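Local coordinates for RNA-binding protein RO60 (Deinococcus radiodurans, PDB 2NVO) that binds several small RNAs that accumulate during recovery from ultraviolet irradiation and contributes to the ultraviolet resistance of its bacterium, at residues A[457-468]-A[490-499]; A[473-481]-A[504-512]. All coordinates share one frame; numbering follows the deposited sequence.

In the fold
Followed from the N terminus, the chain first lays down 457-468, whose strand runs to the metal-binding loop, and then returns through helix 475-486, which begins within 473-481. Strand 491-496 comes next and pairs in parallel with strand 459-464, so interaction 1 closes a beta-alpha-beta crossover around that helix. The chain continues into the loop 504-512, which comes back to the start of the helix and makes interaction 2. The two closures therefore cross, since their segments alternate. They also touch: Asp-511 O lies 3.0 Å from Leu-492 N, a probable hydrogen bond, and Pro-475 packs on Leu-492. Together they tie strands, crossover helix and loop of the VWFA-like domain.

Interaction 1. Residues A[457-468]-A[490-499]; sequences VDTFVVYTDNET and PKLIVVGLTA. With CA (calcium ion), chain B.
Pro-490 sets its ring against the edge of Phe-460: Pro-490 CG lies 3.6 Å from Phe-460 CE2, near the plane of the aromatic ring, while Val-457 CG1 covers one face of that ring. On the same face of the sheet, Leu-492 CD1 fills the hollow between Phe-460 and Val-462, 3.8 Å from Phe-460 CB and 4.2 Å from Val-462 CG2; with CG anti to the backbone N (chi1 167°), the leucine leans across to the neighbouring strand. On the other face, Ile-493 CD1 rests in the notch formed by Thr-459 CG2 and Val-461 CG2, and Tyr-463 lies alongside Val-495, its CD1 3.7 Å from Val-495 CB.

Between these two layers the strands run parallel, their short axes 14° apart, and hydrogen bonds alternate from Asp-458 O to Thr-464 O. Thr-498 N reaches Asp-465 O at 3.0 Å from above the carbonyl plane, joining the two loops beyond the strands. Here Glu-467 OE2 binds calcium at 2.4 Å, together with Ser-372, Ser-374 and two waters, in the MIDAS-like site; one water also donates to Asp-465 OD1, and the other oxygen of that carboxylate, OD2, is hydrogen-bonded to Ser-374 OG.

Strand 364-369 pairs beyond 459-464. Helix 522-530 packs on Thr-459, Tyr-463, Ile-493 and Val-495; Pro-490 and Leu-492 lie against helix 475-486, which links the two strands into a beta-alpha-beta unit of the VWFA-like domain.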
loop_
_atom_site.group_PDB
_atom_site.type_symbol
_atom_site.label_atom_id
_atom_site.label_comp_id
_atom_site.label_asym_id
_atom_site.label_seq_id
_atom_site.Cartn_x
_atom_site.Cartn_y
_atom_site.Cartn_z
ATOM N N VAL A 457 -4.700 -25.623 -13.563
ATOM C CA VAL A 457 -4.756 -24.406 -12.745
ATOM C C VAL A 457 -3.351 -24.017 -12.320
ATOM O O VAL A 457 -2.602 -24.854 -11.834
ATOM C CB VAL A 457 -5.616 -24.644 -11.479
ATOM C CG1 VAL A 457 -5.563 -23.420 -10.519
ATOM C CG2 VAL A 457 -7.060 -24.975 -11.879
ATOM N N ASP A 458 -2.980 -22.755 -12.519
ATOM C CA ASP A 458 -1.705 -22.254 -12.035
ATOM C C ASP A 458 -1.821 -21.699 -10.605
ATOM O O ASP A 458 -0.946 -21.926 -9.764
ATOM C CB ASP A 458 -1.207 -21.121 -12.933
ATOM C CG ASP A 458 -0.966 -21.568 -14.355
ATOM O OD1 ASP A 458 -0.322 -22.618 -14.515
ATOM O OD2 ASP A 458 -1.430 -20.872 -15.281
ATOM N N THR A 459 -2.897 -20.956 -10.350
ATOM C CA THR A 459 -3.032 -20.214 -9.086
ATOM C C THR A 459 -4.384 -20.480 -8.443
ATOM O O THR A 459 -5.411 -20.197 -9.044
ATOM C CB THR A 459 -2.945 -18.708 -9.361
ATOM O OG1 THR A 459 -1.832 -18.443 -10.237
ATOM C CG2 THR A 459 -2.786 -17.935 -8.047
ATOM N N PHE A 460 -4.389 -21.062 -7.253
ATOM C CA PHE A 460 -5.637 -21.262 -6.512
ATOM C C PHE A 460 -5.761 -20.096 -5.532
ATOM O O PHE A 460 -4.774 -19.746 -4.897
ATOM C CB PHE A 460 -5.572 -22.577 -5.717
ATOM C CG PHE A 460 -5.645 -23.822 -6.584
ATOM C CD1 PHE A 460 -6.859 -24.416 -6.870
ATOM C CD2 PHE A 460 -4.491 -24.383 -7.103
ATOM C CE1 PHE A 460 -6.915 -25.561 -7.659
ATOM C CE2 PHE A 460 -4.537 -25.543 -7.882
ATOM C CZ PHE A 460 -5.738 -26.117 -8.168
ATOM N N VAL A 461 -6.935 -19.476 -5.431
ATOM C CA VAL A 461 -7.128 -18.407 -4.446
ATOM C C VAL A 461 -8.402 -18.676 -3.658
ATOM O O VAL A 461 -9.472 -18.843 -4.237
ATOM C CB VAL A 461 -7.249 -16.996 -5.085
ATOM C CG1 VAL A 461 -7.320 -15.939 -3.967
ATOM C CG2 VAL A 461 -6.057 -16.709 -5.982
ATOM N N VAL A 462 -8.278 -18.733 -2.341
ATOM C CA VAL A 462 -9.436 -18.942 -1.494
ATOM C C VAL A 462 -9.784 -17.629 -0.814
ATOM O O VAL A 462 -8.912 -16.987 -0.245
ATOM C CB VAL A 462 -9.149 -20.010 -0.417
ATOM C CG1 VAL A 462 -10.313 -20.045 0.646
ATOM C CG2 VAL A 462 -8.954 -21.375 -1.084
ATOM N N TYR A 463 -11.052 -17.248 -0.860
ATOM C CA TYR A 463 -11.493 -16.053 -0.164
ATOM C C TYR A 463 -12.432 -16.442 0.981
ATOM O O TYR A 463 -13.439 -17.115 0.759
ATOM C CB TYR A 463 -12.196 -15.100 -1.137
ATOM C CG TYR A 463 -11.236 -14.315 -1.993
ATOM C CD1 TYR A 463 -10.565 -13.211 -1.470
ATOM C CD2 TYR A 463 -11.001 -14.662 -3.326
ATOM C CE1 TYR A 463 -9.676 -12.468 -2.250
ATOM C CE2 TYR A 463 -10.109 -13.928 -4.121
ATOM C CZ TYR A 463 -9.462 -12.825 -3.576
ATOM O OH TYR A 463 -8.578 -12.083 -4.336
ATOM N N THR A 464 -12.101 -15.994 2.192
ATOM C CA THR A 464 -12.938 -16.243 3.360
ATOM C C THR A 464 -12.955 -14.980 4.244
ATOM O O THR A 464 -12.332 -13.981 3.904
ATOM C CB THR A 464 -12.479 -17.510 4.136
ATOM O OG1 THR A 464 -13.452 -17.848 5.141
ATOM C CG2 THR A 464 -11.145 -17.302 4.789
ATOM N N ASP A 465 -13.726 -14.995 5.329
ATOM C CA ASP A 465 -13.698 -13.837 6.225
ATOM C C ASP A 465 -12.623 -14.105 7.263
ATOM O O ASP A 465 -11.491 -13.627 7.163
ATOM C CB ASP A 465 -15.072 -13.506 6.837
ATOM C CG ASP A 465 -15.889 -14.747 7.223
ATOM O OD1 ASP A 465 -15.364 -15.870 7.261
ATOM O OD2 ASP A 465 -17.086 -14.575 7.489
ATOM N N ASN A 466 -12.962 -14.951 8.228
ATOM C CA ASN A 466 -11.988 -15.416 9.166
ATOM C C ASN A 466 -12.251 -16.871 9.570
ATOM O O ASN A 466 -12.011 -17.235 10.694
ATOM C CB ASN A 466 -11.936 -14.461 10.369
ATOM C CG ASN A 466 -13.236 -14.437 11.173
ATOM O OD1 ASN A 466 -14.261 -14.979 10.753
ATOM N ND2 ASN A 466 -13.190 -13.808 12.346
ATOM N N GLU A 467 -12.741 -17.703 8.643
ATOM C CA GLU A 467 -13.173 -19.048 9.017
ATOM C C GLU A 467 -12.685 -20.177 8.120
ATOM O O GLU A 467 -13.498 -20.914 7.559
ATOM C CB GLU A 467 -14.700 -19.120 9.143
ATOM C CG GLU A 467 -15.254 -18.163 10.154
ATOM C CD GLU A 467 -16.667 -18.511 10.583
ATOM O OE1 GLU A 467 -16.895 -18.551 11.787
ATOM O OE2 GLU A 467 -17.551 -18.746 9.748
ATOM N N THR A 468 -11.367 -20.313 7.992
ATOM C CA THR A 468 -10.805 -21.526 7.420
ATOM C C THR A 468 -11.184 -22.697 8.341
ATOM O O THR A 468 -11.232 -22.568 9.562
ATOM C CB THR A 468 -9.279 -21.456 7.285
ATOM O OG1 THR A 468 -8.688 -21.227 8.573
ATOM C CG2 THR A 468 -8.863 -20.344 6.311
ATOM N N PRO A 490 1.131 -25.964 -8.873
ATOM C CA PRO A 490 0.447 -24.670 -8.837
ATOM C C PRO A 490 0.777 -23.942 -7.524
ATOM O O PRO A 490 1.563 -24.442 -6.706
ATOM C CB PRO A 490 -1.030 -25.063 -8.846
ATOM C CG PRO A 490 -1.070 -26.517 -8.332
ATOM C CD PRO A 490 0.361 -27.002 -8.178
ATOM N N LYS A 491 0.166 -22.784 -7.314
ATOM C CA LYS A 491 0.331 -22.063 -6.056
ATOM C C LYS A 491 -1.026 -21.913 -5.376
ATOM O O LYS A 491 -2.063 -21.987 -6.022
ATOM C CB LYS A 491 0.944 -20.684 -6.301
ATOM C CG LYS A 491 2.395 -20.712 -6.781
ATOM C CD LYS A 491 2.896 -19.306 -7.028
ATOM C CE LYS A 491 4.391 -19.271 -7.301
ATOM N NZ LYS A 491 4.701 -19.996 -8.545
ATOM N N LEU A 492 -1.009 -21.683 -4.073
ATOM C CA LEU A 492 -2.252 -21.464 -3.329
ATOM C C LEU A 492 -2.141 -20.167 -2.524
ATOM O O LEU A 492 -1.153 -19.957 -1.820
ATOM C CB LEU A 492 -2.502 -22.630 -2.371
ATOM C CG LEU A 492 -3.596 -22.371 -1.327
ATOM C CD1 LEU A 492 -4.948 -22.202 -2.027
ATOM C CD2 LEU A 492 -3.632 -23.499 -0.277
ATOM N N ILE A 493 -3.145 -19.304 -2.638
ATOM C CA ILE A 493 -3.224 -18.096 -1.811
ATOM C C ILE A 493 -4.499 -18.246 -0.994
ATOM O O ILE A 493 -5.547 -18.535 -1.548
ATOM C CB ILE A 493 -3.352 -16.803 -2.655
ATOM C CG1 ILE A 493 -2.198 -16.673 -3.679
ATOM C CG2 ILE A 493 -3.427 -15.556 -1.740
ATOM C CD1 ILE A 493 -2.355 -15.528 -4.651
ATOM N N VAL A 494 -4.385 -18.114 0.320
ATOM C CA VAL A 494 -5.550 -18.083 1.195
ATOM C C VAL A 494 -5.699 -16.669 1.767
ATOM O O VAL A 494 -4.808 -16.150 2.434
ATOM C CB VAL A 494 -5.414 -19.134 2.334
ATOM C CG1 VAL A 494 -6.655 -19.094 3.246
ATOM C CG2 VAL A 494 -5.242 -20.525 1.726
ATOM N N VAL A 495 -6.833 -16.046 1.471
ATOM C CA VAL A 495 -7.126 -14.704 1.921
ATOM C C VAL A 495 -8.181 -14.718 3.041
ATOM O O VAL A 495 -9.335 -15.057 2.806
ATOM C CB VAL A 495 -7.632 -13.835 0.756
ATOM C CG1 VAL A 495 -7.807 -12.363 1.245
ATOM C CG2 VAL A 495 -6.646 -13.882 -0.383
ATOM N N GLY A 496 -7.762 -14.377 4.253
ATOM C CA GLY A 496 -8.700 -14.139 5.338
ATOM C C GLY A 496 -8.999 -12.671 5.393
ATOM O O GLY A 496 -8.278 -11.913 6.058
ATOM N N LEU A 497 -10.055 -12.264 4.690
ATOM C CA LEU A 497 -10.343 -10.852 4.443
ATOM C C LEU A 497 -10.526 -10.021 5.725
ATOM O O LEU A 497 -10.213 -8.846 5.742
ATOM C CB LEU A 497 -11.573 -10.684 3.532
ATOM C CG LEU A 497 -11.363 -11.108 2.069
ATOM C CD1 LEU A 497 -12.721 -11.438 1.444
ATOM C CD2 LEU A 497 -10.587 -10.069 1.260
ATOM N N THR A 498 -11.032 -10.641 6.782
ATOM C CA THR A 498 -11.163 -9.959 8.076
ATOM C C THR A 498 -10.417 -10.709 9.185
ATOM O O THR A 498 -10.722 -10.534 10.355
ATOM C CB THR A 498 -12.641 -9.860 8.506
ATOM O OG1 THR A 498 -13.222 -11.174 8.497
ATOM C CG2 THR A 498 -13.421 -8.953 7.563
ATOM N N ALA A 499 -9.451 -11.544 8.806
ATOM C CA ALA A 499 -8.697 -12.348 9.752
ATOM C C ALA A 499 -7.671 -11.503 10.506
ATOM O O ALA A 499 -7.198 -10.491 10.009
ATOM C CB ALA A 499 -7.995 -13.491 9.030
HETATM CA CA CA B . -18.927 -18.536 7.827
HETATM O O HOH W 1 -16.837 -17.849 6.754
HETATM O O HOH W 2 -10.852 -11.672 12.946
HETATM O O HOH W 3 -18.634 -20.946 7.361
#

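Interaction 2. Residues A[473-481]-A[504-512]; sequences VHPTVALDQ and IADPQRRDM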
loop_
_atom_site.group_PDB
_atom_site.type_symbol
_atom_site.label_atom_id
_atom_site.label_comp_id
_atom_site.label_asym_id
_atom_site.label_seq_id
_atom_site.Cartn_x
_atom_site.Cartn_y
_atom_site.Cartn_z
ATOM N N VAL A 473 -7.655 -33.674 4.559
ATOM C CA VAL A 473 -6.396 -33.542 3.819
ATOM C C VAL A 473 -5.853 -32.124 3.921
ATOM O O VAL A 473 -6.596 -31.163 3.731
ATOM C CB VAL A 473 -6.567 -33.928 2.332
ATOM C CG1 VAL A 473 -5.248 -33.814 1.602
ATOM C CG2 VAL A 473 -7.109 -35.344 2.203
ATOM N N HIS A 474 -4.577 -31.975 4.248
ATOM C CA HIS A 474 -4.004 -30.640 4.335
ATOM C C HIS A 474 -3.724 -30.138 2.926
ATOM O O HIS A 474 -3.416 -30.936 2.035
ATOM C CB HIS A 474 -2.726 -30.626 5.167
ATOM C CG HIS A 474 -2.251 -29.244 5.515
ATOM N ND1 HIS A 474 -1.325 -28.562 4.759
ATOM C CD2 HIS A 474 -2.591 -28.414 6.533
ATOM C CE1 HIS A 474 -1.109 -27.371 5.294
ATOM N NE2 HIS A 474 -1.863 -27.261 6.373
ATOM N N PRO A 475 -3.852 -28.818 2.713
ATOM C CA PRO A 475 -3.551 -28.258 1.395
ATOM C C PRO A 475 -2.150 -28.604 0.891
ATOM O O PRO A 475 -1.984 -28.623 -0.316
ATOM C CB PRO A 475 -3.683 -26.751 1.618
ATOM C CG PRO A 475 -4.756 -26.646 2.685
ATOM C CD PRO A 475 -4.455 -27.816 3.617
ATOM N N THR A 476 -1.171 -28.825 1.771
ATOM C CA THR A 476 0.179 -29.178 1.314
ATOM C C THR A 476 0.173 -30.521 0.577
ATOM O O THR A 476 0.778 -30.667 -0.479
ATOM C CB THR A 476 1.238 -29.204 2.470
ATOM O OG1 THR A 476 0.792 -30.037 3.548
ATOM C CG2 THR A 476 1.501 -27.806 2.998
ATOM N N VAL A 477 -0.503 -31.503 1.162
ATOM C CA VAL A 477 -0.692 -32.807 0.538
ATOM C C VAL A 477 -1.484 -32.664 -0.764
ATOM O O VAL A 477 -1.125 -33.248 -1.801
ATOM C CB VAL A 477 -1.400 -33.779 1.514
ATOM C CG1 VAL A 477 -1.912 -35.011 0.793
ATOM C CG2 VAL A 477 -0.469 -34.155 2.652
ATOM N N ALA A 478 -2.543 -31.856 -0.715
ATOM C CA ALA A 478 -3.328 -31.551 -1.908
ATOM C C ALA A 478 -2.468 -31.030 -3.050
ATOM O O ALA A 478 -2.581 -31.500 -4.175
ATOM C CB ALA A 478 -4.461 -30.554 -1.587
ATOM N N LEU A 479 -1.618 -30.049 -2.765
ATOM C CA LEU A 479 -0.784 -29.462 -3.803
ATOM C C LEU A 479 0.213 -30.470 -4.392
ATOM O O LEU A 479 0.470 -30.459 -5.602
ATOM C CB LEU A 479 -0.039 -28.241 -3.275
ATOM C CG LEU A 479 -0.907 -26.991 -3.049
ATOM C CD1 LEU A 479 -0.167 -25.993 -2.172
ATOM C CD2 LEU A 479 -1.273 -26.373 -4.396
ATOM N N ASP A 480 0.783 -31.303 -3.527
ATOM C CA ASP A 480 1.654 -32.397 -3.959
ATOM C C ASP A 480 0.928 -33.352 -4.897
ATOM O O ASP A 480 1.442 -33.685 -5.959
ATOM C CB ASP A 480 2.180 -33.174 -2.753
ATOM C CG ASP A 480 3.093 -32.338 -1.874
ATOM O OD1 ASP A 480 3.659 -31.345 -2.379
ATOM O OD2 ASP A 480 3.250 -32.671 -0.686
ATOM N N GLN A 481 -0.259 -33.790 -4.489
ATOM C CA GLN A 481 -1.082 -34.678 -5.299
ATOM C C GLN A 481 -1.433 -34.090 -6.661
ATOM O O GLN A 481 -1.449 -34.811 -7.660
ATOM C CB GLN A 481 -2.337 -35.117 -4.540
ATOM C CG GLN A 481 -2.040 -36.077 -3.403
ATOM C CD GLN A 481 -3.274 -36.461 -2.606
ATOM O OE1 GLN A 481 -4.401 -36.132 -2.977
ATOM N NE2 GLN A 481 -3.064 -37.162 -1.501
ATOM N N ILE A 504 -1.861 -21.505 7.180
ATOM C CA ILE A 504 -2.127 -22.579 6.229
ATOM C C ILE A 504 -0.870 -22.801 5.425
ATOM O O ILE A 504 -0.440 -23.936 5.229
ATOM C CB ILE A 504 -3.233 -22.181 5.248
ATOM C CG1 ILE A 504 -4.527 -21.837 6.004
ATOM C CG2 ILE A 504 -3.442 -23.276 4.194
ATOM C CD1 ILE A 504 -5.570 -22.912 6.025
ATOM N N ALA A 505 -0.287 -21.699 4.960
ATOM C CA ALA A 505 0.956 -21.738 4.207
ATOM C C ALA A 505 2.082 -22.376 5.014
ATOM O O ALA A 505 2.326 -22.006 6.164
ATOM C CB ALA A 505 1.364 -20.329 3.761
ATOM N N ASP A 506 2.772 -23.325 4.388
ATOM C CA ASP A 506 3.942 -23.958 4.987
ATOM C C ASP A 506 5.171 -23.077 4.809
ATOM O O ASP A 506 5.609 -22.849 3.689
ATOM C CB ASP A 506 4.192 -25.317 4.337
ATOM C CG ASP A 506 5.181 -26.163 5.115
ATOM O OD1 ASP A 506 6.148 -25.602 5.680
ATOM O OD2 ASP A 506 4.973 -27.389 5.176
ATOM N N PRO A 507 5.731 -22.577 5.921
ATOM C CA PRO A 507 6.891 -21.679 5.899
ATOM C C PRO A 507 8.051 -22.303 5.135
ATOM O O PRO A 507 8.849 -21.588 4.529
ATOM C CB PRO A 507 7.254 -21.545 7.383
ATOM C CG PRO A 507 6.001 -21.866 8.111
ATOM C CD PRO A 507 5.335 -22.925 7.294
ATOM N N GLN A 508 8.121 -23.629 5.156
ATOM C CA GLN A 508 9.167 -24.366 4.454
ATOM C C GLN A 508 8.923 -24.478 2.946
ATOM O O GLN A 508 9.828 -24.831 2.192
ATOM C CB GLN A 508 9.325 -25.762 5.055
ATOM C CG GLN A 508 9.533 -25.777 6.561
ATOM C CD GLN A 508 10.075 -27.109 7.062
ATOM O OE1 GLN A 508 10.203 -28.066 6.295
ATOM N NE2 GLN A 508 10.403 -27.175 8.353
ATOM N N ARG A 509 7.710 -24.182 2.494
ATOM C CA ARG A 509 7.435 -24.240 1.061
ATOM C C ARG A 509 7.459 -22.851 0.449
ATOM O O ARG A 509 7.511 -21.862 1.163
ATOM C CB ARG A 509 6.100 -24.924 0.794
ATOM C CG ARG A 509 6.040 -26.344 1.343
ATOM C CD ARG A 509 4.640 -26.905 1.275
ATOM N NE ARG A 509 4.181 -27.054 -0.100
ATOM C CZ ARG A 509 3.967 -28.216 -0.701
ATOM N NH1 ARG A 509 4.169 -29.358 -0.047
ATOM N NH2 ARG A 509 3.549 -28.234 -1.963
ATOM N N ARG A 510 7.446 -22.783 -0.875
ATOM C CA ARG A 510 7.437 -21.499 -1.562
ATOM C C ARG A 510 6.151 -21.293 -2.339
ATOM O O ARG A 510 5.914 -20.199 -2.846
ATOM C CB ARG A 510 8.622 -21.382 -2.519
ATOM C CG ARG A 510 9.955 -21.239 -1.826
ATOM C CD ARG A 510 11.019 -20.673 -2.760
ATOM N NE ARG A 510 10.702 -19.314 -3.194
ATOM C CZ ARG A 510 10.497 -18.955 -4.460
ATOM N NH1 ARG A 510 10.590 -19.850 -5.437
ATOM N NH2 ARG A 510 10.208 -17.693 -4.750
ATOM N N ASP A 511 5.331 -22.343 -2.432
ATOM C CA ASP A 511 4.153 -22.312 -3.294
ATOM C C ASP A 511 2.878 -21.853 -2.567
ATOM O O ASP A 511 1.790 -22.033 -3.080
ATOM C CB ASP A 511 3.931 -23.679 -3.981
ATOM C CG ASP A 511 3.838 -24.849 -2.983
ATOM O OD1 ASP A 511 3.903 -24.629 -1.755
ATOM O OD2 ASP A 511 3.695 -26.009 -3.431
ATOM N N MET A 512 3.028 -21.252 -1.390
ATOM C CA MET A 512 1.869 -20.901 -0.570
ATOM C C MET A 512 1.989 -19.509 0.030
ATOM O O MET A 512 3.062 -19.104 0.476
ATOM C CB MET A 512 1.699 -21.904 0.579
ATOM C CG MET A 512 1.591 -23.333 0.113
ATOM S SD MET A 512 1.486 -24.515 1.474
ATOM C CE MET A 512 -0.270 -24.505 1.832
#
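Asp-480 meets the guanidinium of Arg-509 end-on, with OD1 taking bonds from both NH1 and NH2 at 3.1 Å. Both nitrogens come from the same face of the carboxylate, and the two flat groups are turned 34° apart. Thr-476 CG2 nestles among Arg-509 CD, Asp-506 CB and Met-512, lying 3.6 Å from Met-512 SD, and Leu-479 CD1 rests 3.9 Å from Met-512 CG. At the helix start, Pro-475 touches Ile-504 CG2 through CG, the side chains crossing at about a right angle.

The next shell fixes the arginine. The bend of Arg-509 at chi3 (65°) turns its guanidinium toward Asp-480 and Asp-511. Asp-511 holds it side-on: Arg-509 NE bonds Asp-511 OD1 at 2.9 Å and Arg-509 NH2 bonds Asp-511 OD2 at 2.7 Å, each through a syn lone pair. Two carboxylates thus share one cation in a salt-bridge network, which probably eases their mutual repulsion. His-474 caps the first turn of the helix, its ND1 accepting from Thr-476 N at 3.0 Å. An Asx turn from Asp-506 OD1 to Gln-508 N shapes the loop leading to Arg-509.

Asp-514 receives the backbone N-H groups of Ile-504 and Ala-505. Leu-479 also packs on helix 445-452, while Pro-475, Leu-479 and Met-512 meet Leu-492 of strand 491-496; the loop 504-512 joins the start of helix 475-486 to the sheet and leads into strand 512-517.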